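Local coordinates for protein-tyrosine-phosphatase (Shewanella sp., PDB 2Z72) that removes phosphate from protein phosphotyrosine at low temperature, probably with the pair of zinc ions bound in its calcineurin-like phosphoesterase fold, at residues Q20-K32 with S35-C47. Numbering follows the deposited sequence. Where two conformers were deposited one is given.
Sequences QSTAYWICDNRLK and SIEKLQVNRPEHC
Trp25 carries the contact, one face of its indole lying against the extended chain at Arg43-Pro44. Pro44 CD sits 3.5 Å from the centroid of the five-membered ring, almost on its normal, and Arg43 CA lies over the six-membered ring: two CH-pi contacts. With CG anti to the carbonyl carbon (chi1 -50°), the indole is placed where NE1 is hydrogen-bonded to Thr34 OG1 while CZ2 touches Val41 CG1 at 3.7 Å. Cut back to an alanine, Trp25 would probably leave Pro44 CD and Arg43 CA with no ring to lie against and Thr34 OG1 without its indole partner. Ile36 CD1 extends the apolar layer, 3.6 Å from Ser21 CB and 4.0 Å from Ala23 CB. Alongside, Lys32 runs past the Pro44 ring, Lys32 CD to Pro44 CB 3.7 Å. In the backbone, Ile36 N donates to Ser21 O (2.9 Å, 166°), next to the antiparallel non-hydrogen-bonded pair Thr22-Ser35. Covalently, the Cys27-Cys47 disulfide (chi3 -86°) ties the end near the type I' turn Cys27-Arg30 to the returning chain. The beta-hairpin of strands 22-27 and 30-35, part of a three-stranded antiparallel sheet with 8-14, thus has the following loop folded back over it and anchored by the disulfide.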
loop_
_atom_site.group_PDB
_atom_site.type_symbol
_atom_site.label_atom_id
_atom_site.label_comp_id
_atom_site.label_asym_id
_atom_site.label_seq_id
_atom_site.Cartn_x
_atom_site.Cartn_y
_atom_site.Cartn_z
ATOM N N GLN A 20 6.167 27.311 1.924
ATOM C CA GLN A 20 6.688 26.240 2.765
ATOM C C GLN A 20 5.589 25.381 3.400
ATOM O O GLN A 20 4.509 25.853 3.709
ATOM C CB GLN A 20 7.603 26.731 3.872
ATOM C CG GLN A 20 7.328 28.085 4.437
ATOM C CD GLN A 20 8.150 28.279 5.698
ATOM O OE1 GLN A 20 9.251 27.758 5.864
ATOM N NE2 GLN A 20 7.560 28.983 6.619
ATOM N N SER A 21 5.936 24.125 3.609
ATOM C CA SER A 21 5.100 23.202 4.339
ATOM C C SER A 21 5.231 23.427 5.840
ATOM O O SER A 21 6.146 24.074 6.328
ATOM C CB SER A 21 5.498 21.779 3.927
ATOM O OG SER A 21 5.133 21.488 2.558
ATOM N N THR A 22 4.268 22.845 6.587
ATOM C CA THR A 22 4.180 22.910 8.014
ATOM C C THR A 22 3.982 21.508 8.566
ATOM O O THR A 22 3.231 20.730 7.949
ATOM C CB THR A 22 2.983 23.777 8.416
ATOM O OG1 THR A 22 3.119 25.106 7.885
ATOM C CG2 THR A 22 2.843 23.877 9.956
ATOM N N ALA A 23 4.636 21.177 9.636
ATOM C CA ALA A 23 4.531 19.880 10.255
ATOM C C ALA A 23 3.912 19.989 11.656
ATOM O O ALA A 23 4.352 20.821 12.477
ATOM C CB ALA A 23 5.895 19.213 10.339
ATOM N N TYR A 24 2.953 19.112 11.920
ATOM C CA TYR A 24 2.310 18.945 13.193
ATOM C C TYR A 24 2.833 17.657 13.844
ATOM O O TYR A 24 2.776 16.595 13.211
ATOM C CB TYR A 24 0.808 18.879 13.057
ATOM C CG TYR A 24 0.164 20.133 12.554
ATOM C CD1 TYR A 24 -0.246 20.294 11.243
ATOM C CD2 TYR A 24 -0.045 21.208 13.328
ATOM C CE1 TYR A 24 -0.836 21.458 10.816
ATOM C CE2 TYR A 24 -0.621 22.389 12.888
ATOM C CZ TYR A 24 -1.014 22.517 11.640
ATOM O OH TYR A 24 -1.576 23.661 11.192
ATOM N N TRP A 25 3.275 17.743 15.083
ATOM C CA TRP A 25 3.876 16.654 15.822
ATOM C C TRP A 25 3.136 16.488 17.118
ATOM O O TRP A 25 2.875 17.489 17.831
ATOM C CB TRP A 25 5.332 16.924 16.152
ATOM C CG TRP A 25 6.180 17.364 15.010
ATOM C CD1 TRP A 25 6.276 18.637 14.513
ATOM C CD2 TRP A 25 7.063 16.604 14.196
ATOM N NE1 TRP A 25 7.124 18.701 13.478
ATOM C CE2 TRP A 25 7.655 17.469 13.235
ATOM C CE3 TRP A 25 7.438 15.254 14.179
ATOM C CZ2 TRP A 25 8.576 17.005 12.288
ATOM C CZ3 TRP A 25 8.360 14.812 13.236
ATOM C CH2 TRP A 25 8.932 15.693 12.283
ATOM N N ILE A 26 2.785 15.248 17.465
ATOM C CA ILE A 26 2.308 14.937 18.809
ATOM C C ILE A 26 3.492 14.441 19.619
ATOM O O ILE A 26 4.070 13.413 19.299
ATOM C CB ILE A 26 1.202 13.871 18.803
ATOM C CG1 ILE A 26 0.095 14.220 17.861
ATOM C CG2 ILE A 26 0.680 13.675 20.225
ATOM C CD1 ILE A 26 -0.457 15.635 17.983
ATOM N N CYS A 27 3.887 15.237 20.617
ATOM C CA CYS A 27 5.060 14.934 21.436
ATOM C C CYS A 27 4.619 14.906 22.894
ATOM O O CYS A 27 4.285 15.952 23.457
ATOM C CB CYS A 27 6.134 15.992 21.201
ATOM S SG CYS A 27 6.536 16.301 19.495
ATOM N N ASP A 28 4.547 13.749 23.519
ATOM C CA ASP A 28 4.122 13.629 24.930
ATOM C C ASP A 28 2.748 14.225 25.107
ATOM O O ASP A 28 2.527 14.968 26.096
ATOM C CB ASP A 28 5.116 14.310 25.841
ATOM C CG ASP A 28 5.219 13.776 27.257
ATOM O OD1 ASP A 28 4.697 12.712 27.630
ATOM O OD2 ASP A 28 5.903 14.522 27.989
ATOM N N ASN A 29 1.815 13.902 24.266
ATOM C CA ASN A 29 0.422 14.317 24.336
ATOM C C ASN A 29 0.224 15.837 24.229
ATOM O O ASN A 29 -0.822 16.355 24.618
ATOM C CB ASN A 29 -0.372 13.810 25.533
ATOM C CG ASN A 29 -0.926 12.403 25.325
ATOM O OD1 ASN A 29 -0.649 11.770 24.296
ATOM N ND2 ASN A 29 -1.657 11.880 26.305
ATOM N N ARG A 30 1.166 16.521 23.597
ATOM C CA ARG A 30 1.027 17.928 23.360
ATOM C C ARG A 30 1.400 18.156 21.880
ATOM O O ARG A 30 2.158 17.393 21.275
ATOM C CB ARG A 30 1.958 18.738 24.264
ATOM C CG ARG A 30 1.628 18.660 25.735
ATOM C CD ARG A 30 0.571 19.643 26.262
ATOM N NE ARG A 30 -0.784 19.228 25.868
ATOM C CZ ARG A 30 -1.675 18.433 26.408
ATOM N NH1 ARG A 30 -2.853 18.264 25.789
ATOM N NH2 ARG A 30 -1.321 17.836 27.556
ATOM N N LEU A 31 0.876 19.210 21.285
ATOM C CA LEU A 31 1.162 19.537 19.898
ATOM C C LEU A 31 2.349 20.454 19.777
ATOM O O LEU A 31 2.415 21.483 20.428
ATOM C CB LEU A 31 -0.082 20.205 19.314
ATOM C CG LEU A 31 -0.003 20.596 17.833
ATOM C CD1 LEU A 31 0.282 19.387 16.939
ATOM C CD2 LEU A 31 -1.267 21.319 17.397
ATOM N N LYS A 32 3.215 20.120 18.850
ATOM C CA LYS A 32 4.273 20.989 18.376
ATOM C C LYS A 32 4.061 21.218 16.887
ATOM O O LYS A 32 3.756 20.288 16.158
ATOM C CB LYS A 32 5.663 20.487 18.692
ATOM C CG LYS A 32 6.088 20.438 20.174
ATOM C CD LYS A 32 7.577 20.177 20.359
ATOM C CE LYS A 32 8.155 20.188 21.775
ATOM N NZ LYS A 32 9.662 20.203 21.804
ATOM N N SER A 35 7.696 24.920 11.094
ATOM C CA SER A 35 7.777 25.414 9.736
ATOM C C SER A 35 8.895 24.674 9.012
ATOM O O SER A 35 10.009 24.643 9.548
ATOM C CB SER A 35 8.060 26.909 9.714
ATOM O OG SER A 35 7.024 27.617 10.375
ATOM N N ILE A 36 8.613 24.077 7.859
ATOM C CA ILE A 36 9.635 23.273 7.210
ATOM C C ILE A 36 10.540 24.110 6.307
ATOM O O ILE A 36 10.007 24.822 5.435
ATOM C CB ILE A 36 8.975 22.136 6.410
ATOM C CG1 ILE A 36 8.231 21.165 7.348
ATOM C CG2 ILE A 36 9.956 21.395 5.512
ATOM C CD1 ILE A 36 7.171 20.321 6.744
ATOM N N GLU A 37 11.845 24.012 6.574
ATOM C CA GLU A 37 12.917 24.739 5.917
ATOM C C GLU A 37 13.632 23.766 4.953
ATOM O O GLU A 37 14.042 22.624 5.360
ATOM C CB GLU A 37 13.932 25.347 6.881
ATOM C CG GLU A 37 13.508 25.790 8.265
ATOM C CD GLU A 37 13.096 27.241 8.217
ATOM O OE1 GLU A 37 12.689 27.825 9.228
ATOM O OE2 GLU A 37 13.195 27.692 7.036
ATOM N N LYS A 38 13.745 24.187 3.691
ATOM C CA LYS A 38 14.570 23.502 2.698
ATOM C C LYS A 38 14.120 22.072 2.542
ATOM O O LYS A 38 14.935 21.143 2.335
ATOM C CB LYS A 38 16.031 23.567 3.111
ATOM C CG LYS A 38 16.599 24.962 3.336
ATOM C CD LYS A 38 18.082 25.010 3.656
ATOM C CE LYS A 38 18.803 26.268 3.212
ATOM N NZ LYS A 38 20.301 26.250 3.311
ATOM N N LEU A 39 12.811 21.875 2.635
ATOM C CA LEU A 39 12.143 20.559 2.441
ATOM C C LEU A 39 12.495 19.512 3.477
ATOM O O LEU A 39 12.075 18.349 3.346
ATOM C CB LEU A 39 12.360 19.996 1.071
ATOM C CG LEU A 39 11.926 20.941 -0.080
ATOM C CD1 LEU A 39 12.180 20.147 -1.349
ATOM C CD2 LEU A 39 10.492 21.419 0.002
ATOM N N GLN A 40 13.154 19.856 4.577
ATOM C CA GLN A 40 13.596 18.873 5.561
ATOM C C GLN A 40 12.606 18.899 6.696
ATOM O O GLN A 40 12.420 19.862 7.468
ATOM C CB GLN A 40 14.940 19.289 6.134
ATOM C CG GLN A 40 16.127 19.170 5.237
ATOM C CD GLN A 40 16.594 17.805 4.800
ATOM O OE1 GLN A 40 16.159 16.765 5.306
ATOM N NE2 GLN A 40 17.506 17.756 3.843
ATOM N N VAL A 41 11.931 17.797 6.855
ATOM C CA VAL A 41 10.978 17.673 7.947
ATOM C C VAL A 41 11.717 17.120 9.161
ATOM O O VAL A 41 11.899 15.912 9.235
ATOM C CB VAL A 41 9.815 16.768 7.545
ATOM C CG1 VAL A 41 8.809 16.707 8.634
ATOM C CG2 VAL A 41 9.190 17.213 6.211
ATOM N N ASN A 42 12.108 18.058 10.014
ATOM C CA ASN A 42 12.910 17.798 11.190
ATOM C C ASN A 42 12.060 17.835 12.444
ATOM O O ASN A 42 11.264 18.753 12.642
ATOM C CB ASN A 42 14.031 18.833 11.352
ATOM C CG ASN A 42 15.097 18.609 10.291
ATOM O OD1 ASN A 42 15.255 17.508 9.756
ATOM N ND2 ASN A 42 15.790 19.702 10.034
ATOM N N ARG A 43 12.279 16.835 13.300
ATOM C CA ARG A 43 11.473 16.716 14.516
ATOM C C ARG A 43 11.962 17.715 15.510
ATOM O O ARG A 43 13.149 17.965 15.695
ATOM C CB ARG A 43 11.689 15.269 14.993
ATOM C CG ARG A 43 11.235 14.877 16.290
ATOM C CD ARG A 43 12.045 13.781 16.960
ATOM N NE ARG A 43 12.562 12.780 16.166
ATOM C CZ ARG A 43 13.684 12.207 15.840
ATOM N NH1 ARG A 43 14.874 12.538 16.300
ATOM N NH2 ARG A 43 13.663 11.196 14.977
ATOM N N PRO A 44 11.069 18.334 16.260
ATOM C CA PRO A 44 11.552 19.137 17.359
ATOM C C PRO A 44 12.161 18.316 18.489
ATOM O O PRO A 44 12.098 17.088 18.536
ATOM C CB PRO A 44 10.237 19.692 17.847
ATOM C CG PRO A 44 9.080 19.110 17.157
ATOM C CD PRO A 44 9.618 18.236 16.135
ATOM N N GLU A 45 12.783 19.048 19.417
ATOM C CA GLU A 45 13.299 18.344 20.623
ATOM C C GLU A 45 12.163 17.778 21.443
ATOM O O GLU A 45 10.968 18.124 21.431
ATOM C CB GLU A 45 14.193 19.359 21.356
ATOM C CG GLU A 45 15.551 19.644 20.713
ATOM C CD GLU A 45 16.236 20.836 21.337
ATOM O OE1 GLU A 45 15.499 21.856 21.471
ATOM O OE2 GLU A 45 17.428 20.818 21.695
ATOM N N HIS A 46 12.443 16.844 22.325
ATOM C CA HIS A 46 11.442 16.305 23.210
ATOM C C HIS A 46 10.354 15.585 22.397
ATOM O O HIS A 46 9.232 15.626 22.881
ATOM C CB HIS A 46 10.729 17.320 24.121
ATOM C CG HIS A 46 11.378 18.510 24.700
ATOM N ND1 HIS A 46 10.694 19.691 24.989
ATOM C CD2 HIS A 46 12.673 18.730 25.089
ATOM C CE1 HIS A 46 11.556 20.534 25.505
ATOM N NE2 HIS A 46 12.761 19.995 25.576
ATOM N N CYS A 47 10.736 15.041 21.261
ATOM C CA CYS A 47 9.700 14.376 20.487
ATOM C C CYS A 47 9.982 12.935 20.054
ATOM O O CYS A 47 9.624 12.558 18.936
ATOM C CB CYS A 47 9.463 15.291 19.259
ATOM S SG CYS A 47 7.759 14.894 18.889
#